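Long-range contacts in Rab5 protein, putative (Plasmodium falciparum, PDB 3CLV), which is a putative Rab5-type small G protein of the Ras family, with guanosine-5'-diphosphate bound in this structure: residues A[8-13]-A[119-124]; A[91-96]-A[200-205]; A[112-117]-A[146-151]. All blocks are in the same frame, centred on the assembly; numbering follows the deposited sequence. Where two conformers were deposited one is given.

From the N terminus, strand 8-13 comes first and pairs with 119-124 in interaction 1, closing a long loop that contains strands 43-50 and 92-99 and helix 110-114. Interaction 2 begins within that loop, at 91-96, and closes only at 200-205 in the C-terminal helix, so the two contacts cross. Interaction 3, from 112-117 to 146-151, also crosses interaction 1 but lies wholly within the span of interaction 2. Strand 8-13 is flanked in the sheet by strands 92-99 and 119-125. Interaction 1 pairs two central strands, interaction 2 packs the C-terminal helix on strand 92-99, and interaction 3 joins the turn ending helix 110-114 to the entry of strand 149-155.

Interaction 1: A[8-13]-A[119-124]; sequences YKTVLL and CAIVVF
The amide N of Ile121 donates to Val11 O at 2.8 Å, and the same oxygen also receives the CA-H of Ala120. Leu13 N reaches Ile121 O, again at 2.8 Å, and Val123 N closes on Leu13 O at 2.9 Å. Toward the other end the bonds are somewhat longer: Cys119 N to Lys9 O stretches to 3.2 Å, while Val11 N meets Cys119 O at 3.0 Å. The alternation of these bonds makes 8-13 and 119-124 neighbouring parallel strands in the central sheet of the Ras-like P-loop fold. Thr10, Leu12, Cys119 and Ile121 turn to the face covered by helix 191-206, where Ile121 meets Phe195. Thr10 CG2, anti to its own backbone N, lies 3.7 Å from Ile121 CD1. Leu12 CD1 reaches across to 3.5 Å from Val123 CG2 and also touches Ile121 CG2; its side chain crosses both partners obliquely. Val11, Leu13, Ala120 and Val122 occupy the other face. Leu13, Ala120 and Val122 meet Trp138, Leu142 and Ala135 of helix 129-145 respectively, whereas Val11 packs against Tyr113 and Tyr114. Here the small Ala120 receives Val11, whose CG1 sits between the backbone N and carbonyl carbon and comes to 3.6 Å from Ala120 CB.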
ATOM      1  N   TYR A   8      -3.043 -10.043   3.552  1.00 18.66           N
ATOM      2  CA  TYR A   8      -2.134 -10.121   2.431  1.00 17.35           C
ATOM      3  C   TYR A   8      -2.609  -9.191   1.329  1.00 16.39           C
ATOM      4  O   TYR A   8      -3.637  -9.452   0.674  1.00 15.96           O
ATOM      5  CB  TYR A   8      -2.016 -11.572   1.956  1.00 17.49           C
ATOM      6  CG  TYR A   8      -1.501 -12.491   3.050  1.00 18.42           C
ATOM      7  CD1 TYR A   8      -0.142 -12.659   3.245  1.00 17.95           C
ATOM      8  CD2 TYR A   8      -2.381 -13.176   3.898  1.00 16.89           C
ATOM      9  CE1 TYR A   8       0.349 -13.477   4.245  1.00 20.85           C
ATOM     10  CE2 TYR A   8      -1.895 -14.000   4.924  1.00 18.47           C
ATOM     11  CZ  TYR A   8      -0.524 -14.143   5.078  1.00 19.12           C
ATOM     12  OH  TYR A   8       0.003 -14.943   6.068  1.00 20.15           O
ATOM     13  N   LYS A   9      -1.867  -8.095   1.142  1.00 14.55           N
ATOM     14  CA  LYS A   9      -2.161  -7.167   0.044  1.00 13.21           C
ATOM     15  C   LYS A   9      -2.156  -7.907  -1.287  1.00 13.05           C
ATOM     16  O   LYS A   9      -1.219  -8.657  -1.593  1.00 13.18           O
ATOM     17  CB  LYS A   9      -1.193  -5.979   0.014  1.00 13.31           C
ATOM     18  CG  LYS A   9      -1.465  -4.973  -1.123  1.00 11.50           C
ATOM     19  CD  LYS A   9      -0.498  -3.782  -1.017  1.00 12.75           C
ATOM     20  CE  LYS A   9      -0.768  -2.743  -2.097  1.00 14.02           C
ATOM     21  NZ  LYS A   9       0.206  -1.592  -1.966  1.00 13.11           N
ATOM     22  N   THR A  10      -3.224  -7.708  -2.061  1.00 12.69           N
ATOM     23  CA  THR A  10      -3.414  -8.408  -3.323  1.00 13.29           C
ATOM     24  C   THR A  10      -3.830  -7.399  -4.374  1.00 13.17           C
ATOM     25  O   THR A  10      -4.898  -6.774  -4.260  1.00 13.55           O
ATOM     26  CB  THR A  10      -4.469  -9.519  -3.156  1.00 13.07           C
ATOM     27  OG1 THR A  10      -4.002 -10.450  -2.181  1.00 15.61           O
ATOM     28  CG2 THR A  10      -4.753 -10.227  -4.468  1.00 11.86           C
ATOM     29  N   VAL A  11      -2.971  -7.207  -5.379  1.00 14.02           N
ATOM     30  CA  VAL A  11      -3.299  -6.310  -6.481  1.00 14.35           C
ATOM     31  C   VAL A  11      -4.144  -7.049  -7.520  1.00 14.82           C
ATOM     32  O   VAL A  11      -3.780  -8.136  -8.009  1.00 14.88           O
ATOM     33  CB  VAL A  11      -2.070  -5.594  -7.125  1.00 14.96           C
ATOM     34  CG1 VAL A  11      -1.008  -6.591  -7.644  1.00 13.98           C
ATOM     35  CG2 VAL A  11      -2.510  -4.654  -8.275  1.00 14.62           C
ATOM     36  N   LEU A  12      -5.287  -6.455  -7.834  1.00 14.91           N
ATOM     37  CA  LEU A  12      -6.143  -6.979  -8.877  1.00 15.29           C
ATOM     38  C   LEU A  12      -5.989  -6.080 -10.091  1.00 16.00           C
ATOM     39  O   LEU A  12      -6.393  -4.912 -10.081  1.00 15.39           O
ATOM     40  CB  LEU A  12      -7.596  -7.067  -8.380  1.00 15.34           C
ATOM     41  CG  LEU A  12      -8.685  -7.450  -9.384  1.00 15.39           C
ATOM     42  CD1 LEU A  12      -8.429  -8.789 -10.042  1.00 13.66           C
ATOM     43  CD2 LEU A  12     -10.024  -7.474  -8.646  1.00 15.33           C
ATOM     44  N   LEU A  13      -5.371  -6.635 -11.132  1.00 16.57           N
ATOM     45  CA  LEU A  13      -4.846  -5.884 -12.246  1.00 17.15           C
ATOM     46  C   LEU A  13      -5.358  -6.460 -13.563  1.00 16.54           C
ATOM     47  O   LEU A  13      -5.519  -7.668 -13.689  1.00 15.31           O
ATOM     48  CB  LEU A  13      -3.308  -5.962 -12.203  1.00 17.88           C
ATOM     49  CG  LEU A  13      -2.452  -5.440 -13.344  1.00 19.49           C
ATOM     50  CD1 LEU A  13      -2.470  -3.911 -13.380  1.00 24.23           C
ATOM     51  CD2 LEU A  13      -1.019  -5.934 -13.153  1.00 20.12           C
ATOM     52  N   CYS A 119       0.279 -10.937  -3.340  1.00 14.95           N
ATOM     53  CA  CYS A 119      -0.306 -11.587  -4.505  1.00 14.19           C
ATOM     54  C   CYS A 119      -0.643 -10.596  -5.594  1.00 13.49           C
ATOM     55  O   CYS A 119      -0.961  -9.442  -5.322  1.00 13.69           O
ATOM     56  CB  CYS A 119      -1.603 -12.307  -4.124  1.00 14.49           C
ATOM     57  SG  CYS A 119      -1.421 -13.525  -2.833  1.00 15.66           S
ATOM     58  N   ALA A 120      -0.593 -11.059  -6.830  1.00 13.02           N
ATOM     59  CA  ALA A 120      -1.079 -10.286  -7.953  1.00 13.18           C
ATOM     60  C   ALA A 120      -2.013 -11.164  -8.758  1.00 13.31           C
ATOM     61  O   ALA A 120      -1.647 -12.288  -9.167  1.00 13.39           O
ATOM     62  CB  ALA A 120       0.080  -9.769  -8.815  1.00 13.33           C
ATOM     63  N   ILE A 121      -3.229 -10.664  -8.952  1.00 13.53           N
ATOM     64  CA  ILE A 121      -4.222 -11.298  -9.803  1.00 13.33           C
ATOM     65  C   ILE A 121      -4.272 -10.539 -11.122  1.00 13.91           C
ATOM     66  O   ILE A 121      -4.724  -9.379 -11.172  1.00 14.00           O
ATOM     67  CB  ILE A 121      -5.641 -11.294  -9.157  1.00 12.59           C
ATOM     68  CG1 ILE A 121      -5.630 -11.939  -7.772  1.00 13.60           C
ATOM     69  CG2 ILE A 121      -6.674 -12.007 -10.066  1.00 12.57           C
ATOM     70  CD1 ILE A 121      -6.967 -11.705  -6.991  1.00 13.38           C
ATOM     71  N   VAL A 122      -3.800 -11.183 -12.189  1.00 14.10           N
ATOM     72  CA  VAL A 122      -3.735 -10.533 -13.502  1.00 14.57           C
ATOM     73  C   VAL A 122      -4.811 -11.136 -14.401  1.00 14.87           C
ATOM     74  O   VAL A 122      -4.743 -12.321 -14.767  1.00 15.88           O
ATOM     75  CB  VAL A 122      -2.335 -10.644 -14.173  1.00 14.56           C
ATOM     76  CG1 VAL A 122      -2.292  -9.762 -15.424  1.00 14.70           C
ATOM     77  CG2 VAL A 122      -1.234 -10.212 -13.211  1.00 13.41           C
ATOM     78  N   VAL A 123      -5.807 -10.322 -14.733  1.00 14.77           N
ATOM     79  CA  VAL A 123      -7.027 -10.801 -15.377  1.00 14.88           C
ATOM     80  C   VAL A 123      -7.031 -10.392 -16.854  1.00 15.33           C
ATOM     81  O   VAL A 123      -6.624  -9.301 -17.197  1.00 15.54           O
ATOM     82  CB  VAL A 123      -8.297 -10.190 -14.673  1.00 14.37           C
ATOM     83  CG1 VAL A 123      -9.593 -10.741 -15.283  1.00 14.35           C
ATOM     84  CG2 VAL A 123      -8.240 -10.438 -13.178  1.00 14.70           C
ATOM     85  N   PHE A 124      -7.489 -11.287 -17.719  1.00 16.35           N
ATOM     86  CA  PHE A 124      -7.773 -10.921 -19.105  1.00 17.17           C
ATOM     87  C   PHE A 124      -9.131 -11.506 -19.501  1.00 17.90           C
ATOM     88  O   PHE A 124      -9.734 -12.287 -18.748  1.00 18.36           O
ATOM     89  CB  PHE A 124      -6.624 -11.340 -20.049  1.00 16.79           C
ATOM     90  CG  PHE A 124      -6.542 -12.842 -20.292  1.00 16.61           C
ATOM     91  CD1 PHE A 124      -5.852 -13.667 -19.403  1.00 15.04           C
ATOM     92  CD2 PHE A 124      -7.146 -13.414 -21.407  1.00 15.23           C
ATOM     93  CE1 PHE A 124      -5.786 -15.046 -19.599  1.00 14.04           C
ATOM     94  CE2 PHE A 124      -7.094 -14.805 -21.620  1.00 17.09           C
ATOM     95  CZ  PHE A 124      -6.406 -15.617 -20.712  1.00 15.76           C
TER

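Interaction 2: A[91-96]-A[200-205]; sequences CNIKFD and EEIYKN
Ile93 and Ile202 form the aliphatic part of this contact: Ile93 CG2 lies 3.8 Å from Ile202 CD1, and the two side chains pass one another with their ends pointing opposite ways. The other branch of Ile93 reaches toward the next helical residue, its CD1 stopping 4.4 Å from Tyr203 CB. Aromatic contacts lie on both sides of this pair. Phe95 offers its ring carbons CE1 and CZ to the same methyl, with CE1 3.7 Å from Ile202 CD1, so that one terminal methyl of the helix touches two strand residues on the same face. Here the C-terminal helix of the Ras-like fold lies across strand 92-99, with the short segment axes 9.6 Å apart and their directions 120° from each other. Phe195, about two helical turns before Ile202, adds an edge-to-face stack on Phe95. Near the start of the strand, Tyr203 CG is anti to its backbone N (chi1 -177°), and its CE1 comes to 4.0 Å from Cys91 CB. The Tyr203 hydroxyl is hydrogen-bonded to Asn87 N. Polar bonds within 200-205 stay on the helix: Glu201 O accepts Asn205 N at 3.1 Å and Asn205 ND2 at 2.8 Å, the two donors arriving from opposite faces of the carbonyl plane.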
ATOM      1  N   CYS A  91      -3.764 -20.822   8.725  1.00 44.59           N
ATOM      2  CA  CYS A  91      -4.602 -21.190   7.587  1.00 42.72           C
ATOM      3  C   CYS A  91      -5.897 -20.390   7.461  1.00 40.77           C
ATOM      4  O   CYS A  91      -6.773 -20.734   6.650  1.00 40.88           O
ATOM      5  CB  CYS A  91      -4.931 -22.679   7.657  1.00 42.92           C
ATOM      6  SG  CYS A  91      -6.147 -23.033   8.928  1.00 44.73           S
ATOM      7  N   ASN A  92      -6.033 -19.353   8.277  1.00 38.12           N
ATOM      8  CA  ASN A  92      -7.084 -18.375   8.075  1.00 35.75           C
ATOM      9  C   ASN A  92      -6.470 -17.194   7.331  1.00 33.05           C
ATOM     10  O   ASN A  92      -5.784 -16.358   7.925  1.00 32.55           O
ATOM     11  CB  ASN A  92      -7.680 -17.940   9.409  1.00 36.50           C
ATOM     12  CG  ASN A  92      -8.980 -17.177   9.242  1.00 38.04           C
ATOM     13  OD1 ASN A  92     -10.019 -17.753   8.889  1.00 38.91           O
ATOM     14  ND2 ASN A  92      -8.936 -15.876   9.514  1.00 39.73           N
ATOM     15  N   ILE A  93      -6.703 -17.150   6.025  1.00 29.74           N
ATOM     16  CA  ILE A  93      -6.001 -16.206   5.159  1.00 26.85           C
ATOM     17  C   ILE A  93      -6.902 -15.081   4.665  1.00 25.32           C
ATOM     18  O   ILE A  93      -7.883 -15.312   3.947  1.00 23.48           O
ATOM     19  CB  ILE A  93      -5.294 -16.944   4.000  1.00 27.16           C
ATOM     20  CG1 ILE A  93      -4.179 -17.818   4.588  1.00 27.97           C
ATOM     21  CG2 ILE A  93      -4.738 -15.952   2.957  1.00 25.90           C
ATOM     22  CD1 ILE A  93      -3.998 -19.120   3.880  1.00 28.57           C
ATOM     23  N   LYS A  94      -6.557 -13.864   5.082  1.00 23.04           N
ATOM     24  CA  LYS A  94      -7.330 -12.674   4.748  1.00 21.85           C
ATOM     25  C   LYS A  94      -6.654 -11.878   3.633  1.00 20.23           C
ATOM     26  O   LYS A  94      -5.485 -11.508   3.738  1.00 19.87           O
ATOM     27  CB  LYS A  94      -7.507 -11.816   5.991  1.00 22.01           C
ATOM     28  CG  LYS A  94      -8.217 -10.501   5.752  1.00 23.91           C
ATOM     29  CD  LYS A  94      -8.484  -9.853   7.092  1.00 26.11           C
ATOM     30  CE  LYS A  94      -8.929  -8.424   6.937  1.00 29.69           C
ATOM     31  NZ  LYS A  94      -9.387  -7.911   8.268  1.00 31.84           N
ATOM     32  N   PHE A  95      -7.397 -11.652   2.551  1.00 18.68           N
ATOM     33  CA  PHE A  95      -6.909 -10.893   1.403  1.00 18.23           C
ATOM     34  C   PHE A  95      -7.352  -9.444   1.500  1.00 18.09           C
ATOM     35  O   PHE A  95      -8.516  -9.190   1.796  1.00 18.08           O
ATOM     36  CB  PHE A  95      -7.438 -11.509   0.095  1.00 18.00           C
ATOM     37  CG  PHE A  95      -6.904 -12.887  -0.172  1.00 18.30           C
ATOM     38  CD1 PHE A  95      -5.690 -13.059  -0.843  1.00 18.37           C
ATOM     39  CD2 PHE A  95      -7.604 -14.015   0.260  1.00 18.62           C
ATOM     40  CE1 PHE A  95      -5.178 -14.337  -1.091  1.00 18.91           C
ATOM     41  CE2 PHE A  95      -7.105 -15.304   0.027  1.00 19.67           C
ATOM     42  CZ  PHE A  95      -5.882 -15.469  -0.660  1.00 18.48           C
ATOM     43  N   ASP A  96      -6.420  -8.509   1.286  1.00 17.11           N
ATOM     44  CA  ASP A  96      -6.755  -7.104   1.146  0.50 17.06           C
ATOM     45  C   ASP A  96      -6.613  -6.774  -0.343  1.00 16.74           C
ATOM     46  O   ASP A  96      -5.499  -6.570  -0.826  1.00 17.38           O
ATOM     47  CB  ASP A  96      -5.826  -6.255   2.032  0.50 16.77           C
ATOM     48  CG  ASP A  96      -5.925  -4.753   1.753  0.50 17.48           C
ATOM     49  OD1 ASP A  96      -6.929  -4.277   1.174  0.50 15.92           O
ATOM     50  OD2 ASP A  96      -4.975  -4.035   2.128  0.50 19.10           O
ATOM     51  N   GLU A 200      -3.826 -21.344  -0.718  1.00 19.81           N
ATOM     52  CA  GLU A 200      -3.002 -22.580  -0.685  1.00 21.23           C
ATOM     53  C   GLU A 200      -1.511 -22.257  -0.898  1.00 20.54           C
ATOM     54  O   GLU A 200      -0.640 -22.745  -0.184  1.00 20.65           O
ATOM     55  CB  GLU A 200      -3.483 -23.588  -1.743  1.00 21.11           C
ATOM     56  CG  GLU A 200      -4.868 -24.178  -1.454  1.00 22.07           C
ATOM     57  CD  GLU A 200      -5.507 -24.878  -2.654  0.50 22.61           C
ATOM     58  OE1 GLU A 200      -5.065 -24.686  -3.811  0.50 24.43           O
ATOM     59  OE2 GLU A 200      -6.486 -25.622  -2.437  0.50 25.90           O
ATOM     60  N   GLU A 201      -1.234 -21.414  -1.890  1.00 20.29           N
ATOM     61  CA  GLU A 201       0.120 -20.986  -2.184  1.00 19.29           C
ATOM     62  C   GLU A 201       0.752 -20.131  -1.053  1.00 19.36           C
ATOM     63  O   GLU A 201       1.922 -20.314  -0.729  1.00 18.12           O
ATOM     64  CB  GLU A 201       0.136 -20.240  -3.518  1.00 19.76           C
ATOM     65  CG  GLU A 201       1.502 -20.158  -4.154  1.00 19.27           C
ATOM     66  CD  GLU A 201       2.062 -21.513  -4.581  1.00 22.73           C
ATOM     67  OE1 GLU A 201       1.293 -22.465  -4.882  1.00 21.92           O
ATOM     68  OE2 GLU A 201       3.297 -21.600  -4.627  1.00 21.07           O
ATOM     69  N   ILE A 202      -0.009 -19.207  -0.456  1.00 19.11           N
ATOM     70  CA  ILE A 202       0.514 -18.436   0.680  1.00 19.75           C
ATOM     71  C   ILE A 202       0.897 -19.382   1.829  1.00 20.85           C
ATOM     72  O   ILE A 202       1.971 -19.247   2.412  1.00 20.47           O
ATOM     73  CB  ILE A 202      -0.476 -17.358   1.196  1.00 19.75           C
ATOM     74  CG1 ILE A 202      -0.658 -16.245   0.159  1.00 18.04           C
ATOM     75  CG2 ILE A 202       0.020 -16.752   2.512  1.00 19.06           C
ATOM     76  CD1 ILE A 202      -1.909 -15.355   0.429  1.00 19.01           C
ATOM     77  N   TYR A 203       0.018 -20.338   2.130  1.00 22.10           N
ATOM     78  CA  TYR A 203       0.231 -21.276   3.234  1.00 24.81           C
ATOM     79  C   TYR A 203       1.485 -22.117   3.005  1.00 25.41           C
ATOM     80  O   TYR A 203       2.328 -22.259   3.893  1.00 25.69           O
ATOM     81  CB  TYR A 203      -0.969 -22.213   3.364  1.00 26.23           C
ATOM     82  CG  TYR A 203      -0.868 -23.169   4.539  1.00 28.59           C
ATOM     83  CD1 TYR A 203      -1.150 -22.735   5.829  1.00 29.35           C
ATOM     84  CD2 TYR A 203      -0.483 -24.499   4.354  1.00 29.34           C
ATOM     85  CE1 TYR A 203      -1.066 -23.607   6.919  1.00 31.38           C
ATOM     86  CE2 TYR A 203      -0.390 -25.380   5.438  1.00 30.44           C
ATOM     87  CZ  TYR A 203      -0.686 -24.918   6.711  1.00 29.62           C
ATOM     88  OH  TYR A 203      -0.601 -25.760   7.800  1.00 32.54           O
ATOM     89  N   LYS A 204       1.578 -22.670   1.801  1.00 25.80           N
ATOM     90  CA  LYS A 204       2.730 -23.439   1.359  1.00 26.87           C
ATOM     91  C   LYS A 204       4.009 -22.638   1.611  1.00 26.68           C
ATOM     92  O   LYS A 204       5.010 -23.186   2.077  1.00 26.92           O
ATOM     93  CB  LYS A 204       2.550 -23.773  -0.118  1.00 27.33           C
ATOM     94  CG  LYS A 204       3.596 -24.671  -0.753  1.00 30.12           C
ATOM     95  CD  LYS A 204       3.289 -24.813  -2.243  1.00 32.91           C
ATOM     96  CE  LYS A 204       4.041 -25.976  -2.876  1.00 35.41           C
ATOM     97  NZ  LYS A 204       5.524 -25.780  -2.856  1.00 37.11           N
ATOM     98  N   ASN A 205       3.962 -21.338   1.327  1.00 26.14           N
ATOM     99  CA  ASN A 205       5.092 -20.460   1.560  1.00 25.84           C
ATOM    100  C   ASN A 205       5.413 -20.157   3.013  1.00 27.15           C
ATOM    101  O   ASN A 205       6.584 -20.171   3.396  1.00 27.59           O
ATOM    102  CB  ASN A 205       4.952 -19.167   0.753  1.00 25.01           C
ATOM    103  CG  ASN A 205       5.439 -19.341  -0.658  1.00 23.80           C
ATOM    104  OD1 ASN A 205       6.624 -19.199  -0.924  1.00 22.37           O
ATOM    105  ND2 ASN A 205       4.535 -19.695  -1.563  1.00 23.21           N
TER

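Interaction 3: A[112-117]-A[146-151]; sequences LYYRGA and SNYIII
The side chain of Tyr148 reaches over to Tyr114 and Ala117, the two ends of a type II beta turn that begins at the last residue of helix 110-114 and leads into strand 119-125 of the Ras-like sheet. Ala117 N bonds to Tyr114 O at 3.0 Å to close the turn, and Gly116 takes the positive phi (76°) that its third position calls for. The tight part of the contact gathers round the Tyr148 ring. Its CG is anti to the carbonyl carbon (chi1 -61°), and the far end of the ring comes up to the turn, with OH 3.4 Å from Tyr114 CB. Tyr114 O sits at the edge of the ring, near its plane; OH lies 3.1 Å from Tyr114 O and is also hydrogen-bonded with Ser145 OG. Farther along the same ring, Ala117 CB packs on CE1 at 3.8 Å, and Ala117 O lies 3.2 Å from CD1. Leu142 of helix 129-145 touches both tyrosines, which places this part beneath that helix. On the looser side, where Ser146 and Asn147 lead from that helix toward strand 149-155, direct contact gives way to solvent. A single water bridges the segments, donating to Ala117 O at 2.8 Å and hydrogen-bonding with Ser146 OG at 3.1 Å.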
ATOM      1  N   LEU A 112       1.937   2.098  -6.551  1.00 18.44           N
ATOM      2  CA  LEU A 112       1.266   2.165  -5.247  1.00 17.50           C
ATOM      3  C   LEU A 112       0.465   0.889  -5.008  1.00 16.86           C
ATOM      4  O   LEU A 112       0.317   0.451  -3.868  1.00 16.77           O
ATOM      5  CB  LEU A 112       0.339   3.389  -5.186  1.00 16.69           C
ATOM      6  CG  LEU A 112       1.014   4.760  -5.365  1.00 18.21           C
ATOM      7  CD1 LEU A 112      -0.051   5.833  -5.578  1.00 20.00           C
ATOM      8  CD2 LEU A 112       1.911   5.132  -4.170  1.00 14.95           C
ATOM      9  N   TYR A 113      -0.045   0.306  -6.096  1.00 16.05           N
ATOM     10  CA  TYR A 113      -0.804  -0.959  -6.036  1.00 16.85           C
ATOM     11  C   TYR A 113       0.093  -2.176  -5.869  1.00 17.41           C
ATOM     12  O   TYR A 113      -0.283  -3.119  -5.177  1.00 17.70           O
ATOM     13  CB  TYR A 113      -1.722  -1.144  -7.263  1.00 16.24           C
ATOM     14  CG  TYR A 113      -2.865  -0.156  -7.304  1.00 14.93           C
ATOM     15  CD1 TYR A 113      -2.666   1.152  -7.780  1.00 17.95           C
ATOM     16  CD2 TYR A 113      -4.144  -0.525  -6.888  1.00 15.51           C
ATOM     17  CE1 TYR A 113      -3.706   2.073  -7.804  1.00 15.68           C
ATOM     18  CE2 TYR A 113      -5.193   0.386  -6.899  1.00 15.38           C
ATOM     19  CZ  TYR A 113      -4.963   1.682  -7.365  1.00 17.74           C
ATOM     20  OH  TYR A 113      -6.001   2.590  -7.375  1.00 17.75           O
ATOM     21  N   TYR A 114       1.258  -2.161  -6.512  1.00 18.38           N
ATOM     22  CA  TYR A 114       2.211  -3.270  -6.443  1.00 19.44           C
ATOM     23  C   TYR A 114       3.001  -3.353  -5.154  1.00 18.58           C
ATOM     24  O   TYR A 114       3.284  -4.458  -4.690  1.00 17.31           O
ATOM     25  CB  TYR A 114       3.252  -3.181  -7.570  1.00 21.26           C
ATOM     26  CG  TYR A 114       2.716  -3.217  -8.969  1.00 23.91           C
ATOM     27  CD1 TYR A 114       1.423  -3.678  -9.250  1.00 25.37           C
ATOM     28  CD2 TYR A 114       3.525  -2.825 -10.037  1.00 26.44           C
ATOM     29  CE1 TYR A 114       0.938  -3.725 -10.567  1.00 26.74           C
ATOM     30  CE2 TYR A 114       3.064  -2.880 -11.350  1.00 29.11           C
ATOM     31  CZ  TYR A 114       1.772  -3.326 -11.607  1.00 27.99           C
ATOM     32  OH  TYR A 114       1.327  -3.351 -12.916  1.00 29.82           O
ATOM     33  N   ARG A 115       3.422  -2.196  -4.622  1.00 17.51           N
ATOM     34  CA  ARG A 115       4.351  -2.163  -3.488  1.00 17.22           C
ATOM     35  C   ARG A 115       3.828  -2.869  -2.240  1.00 16.87           C
ATOM     36  O   ARG A 115       2.758  -2.530  -1.726  1.00 16.48           O
ATOM     37  CB  ARG A 115       4.767  -0.734  -3.137  1.00 17.87           C
ATOM     38  CG  ARG A 115       6.031  -0.728  -2.316  1.00 18.03           C
ATOM     39  CD  ARG A 115       6.573   0.644  -2.147  1.00 18.79           C
ATOM     40  NE  ARG A 115       7.697   0.651  -1.210  1.00 18.11           N
ATOM     41  CZ  ARG A 115       8.984   0.605  -1.571  1.00 20.56           C
ATOM     42  NH1 ARG A 115       9.328   0.578  -2.858  1.00 18.24           N
ATOM     43  NH2 ARG A 115       9.928   0.639  -0.643  1.00 18.94           N
ATOM     44  N   GLY A 116       4.584  -3.865  -1.785  1.00 15.88           N
ATOM     45  CA  GLY A 116       4.217  -4.631  -0.603  1.00 15.66           C
ATOM     46  C   GLY A 116       3.102  -5.645  -0.821  1.00 15.09           C
ATOM     47  O   GLY A 116       2.590  -6.205   0.142  1.00 14.97           O
ATOM     48  N   ALA A 117       2.703  -5.869  -2.073  1.00 15.01           N
ATOM     49  CA  ALA A 117       1.675  -6.877  -2.355  1.00 14.90           C
ATOM     50  C   ALA A 117       2.278  -8.273  -2.257  1.00 15.19           C
ATOM     51  O   ALA A 117       3.411  -8.503  -2.704  1.00 15.10           O
ATOM     52  CB  ALA A 117       1.051  -6.663  -3.732  1.00 15.22           C
ATOM     53  N   SER A 146       9.124  -7.544  -7.805  1.00 20.01           N
ATOM     54  CA  SER A 146       9.268  -8.166  -6.498  1.00 19.41           C
ATOM     55  C   SER A 146       8.859  -9.632  -6.547  1.00 18.30           C
ATOM     56  O   SER A 146       8.522 -10.140  -7.602  1.00 18.53           O
ATOM     57  CB  SER A 146       8.443  -7.384  -5.448  1.00 19.54           C
ATOM     58  OG  SER A 146       8.734  -7.830  -4.132  1.00 21.74           O
ATOM     59  N   ASN A 147       8.902 -10.319  -5.415  1.00 18.18           N
ATOM     60  CA  ASN A 147       8.413 -11.692  -5.380  1.00 18.04           C
ATOM     61  C   ASN A 147       6.902 -11.616  -5.175  1.00 18.02           C
ATOM     62  O   ASN A 147       6.440 -11.160  -4.149  1.00 19.72           O
ATOM     63  CB  ASN A 147       9.112 -12.524  -4.279  1.00 17.42           C
ATOM     64  CG  ASN A 147       8.943 -11.922  -2.886  1.00 17.49           C
ATOM     65  OD1 ASN A 147       9.239 -10.746  -2.670  1.00 18.56           O
ATOM     66  ND2 ASN A 147       8.483 -12.729  -1.941  1.00 18.51           N
ATOM     67  N   TYR A 148       6.134 -11.962  -6.195  1.00 17.52           N
ATOM     68  CA  TYR A 148       4.690 -12.005  -6.048  1.00 17.16           C
ATOM     69  C   TYR A 148       4.254 -13.425  -6.289  1.00 16.02           C
ATOM     70  O   TYR A 148       4.844 -14.129  -7.114  1.00 16.10           O
ATOM     71  CB  TYR A 148       3.993 -11.083  -7.068  1.00 16.82           C
ATOM     72  CG  TYR A 148       4.363  -9.623  -6.928  1.00 17.54           C
ATOM     73  CD1 TYR A 148       3.848  -8.840  -5.888  1.00 17.65           C
ATOM     74  CD2 TYR A 148       5.241  -9.024  -7.835  1.00 17.69           C
ATOM     75  CE1 TYR A 148       4.198  -7.482  -5.761  1.00 17.15           C
ATOM     76  CE2 TYR A 148       5.603  -7.683  -7.721  1.00 16.89           C
ATOM     77  CZ  TYR A 148       5.081  -6.924  -6.690  1.00 18.16           C
ATOM     78  OH  TYR A 148       5.474  -5.627  -6.609  1.00 19.26           O
ATOM     79  N   ILE A 149       3.220 -13.846  -5.575  1.00 16.12           N
ATOM     80  CA  ILE A 149       2.433 -14.999  -6.019  1.00 16.13           C
ATOM     81  C   ILE A 149       1.459 -14.475  -7.073  1.00 15.50           C
ATOM     82  O   ILE A 149       0.557 -13.684  -6.762  1.00 16.60           O
ATOM     83  CB  ILE A 149       1.686 -15.691  -4.844  1.00 15.90           C
ATOM     84  CG1 ILE A 149       2.689 -16.185  -3.799  1.00 15.96           C
ATOM     85  CG2 ILE A 149       0.846 -16.857  -5.380  1.00 16.35           C
ATOM     86  CD1 ILE A 149       2.056 -16.536  -2.432  1.00 16.33           C
ATOM     87  N   ILE A 150       1.662 -14.897  -8.321  1.00 15.24           N
ATOM     88  CA  ILE A 150       0.887 -14.383  -9.459  1.00 14.42           C
ATOM     89  C   ILE A 150      -0.074 -15.454  -9.965  1.00 14.58           C
ATOM     90  O   ILE A 150       0.328 -16.597 -10.222  1.00 15.23           O
ATOM     91  CB  ILE A 150       1.785 -13.914 -10.623  1.00 13.87           C
ATOM     92  CG1 ILE A 150       2.761 -12.820 -10.158  1.00 14.04           C
ATOM     93  CG2 ILE A 150       0.933 -13.432 -11.808  1.00 13.92           C
ATOM     94  CD1 ILE A 150       3.935 -12.640 -11.120  1.00 14.46           C
ATOM     95  N   ILE A 151      -1.339 -15.063 -10.086  1.00 13.73           N
ATOM     96  CA  ILE A 151      -2.359 -15.878 -10.723  1.00 14.05           C
ATOM     97  C   ILE A 151      -2.902 -15.164 -11.968  1.00 14.41           C
ATOM     98  O   ILE A 151      -3.354 -14.003 -11.905  1.00 14.47           O
ATOM     99  CB  ILE A 151      -3.457 -16.344  -9.733  1.00 13.31           C
ATOM    100  CG1 ILE A 151      -4.441 -17.313 -10.410  1.00 14.97           C
ATOM    101  CG2 ILE A 151      -4.172 -15.141  -9.027  1.00 12.98           C
ATOM    102  CD1 ILE A 151      -5.089 -18.278  -9.370  1.00 16.78           C
TER
HETATM  103  O   HOH W   1       6.035  -7.507  -2.630  1.00 34.89           O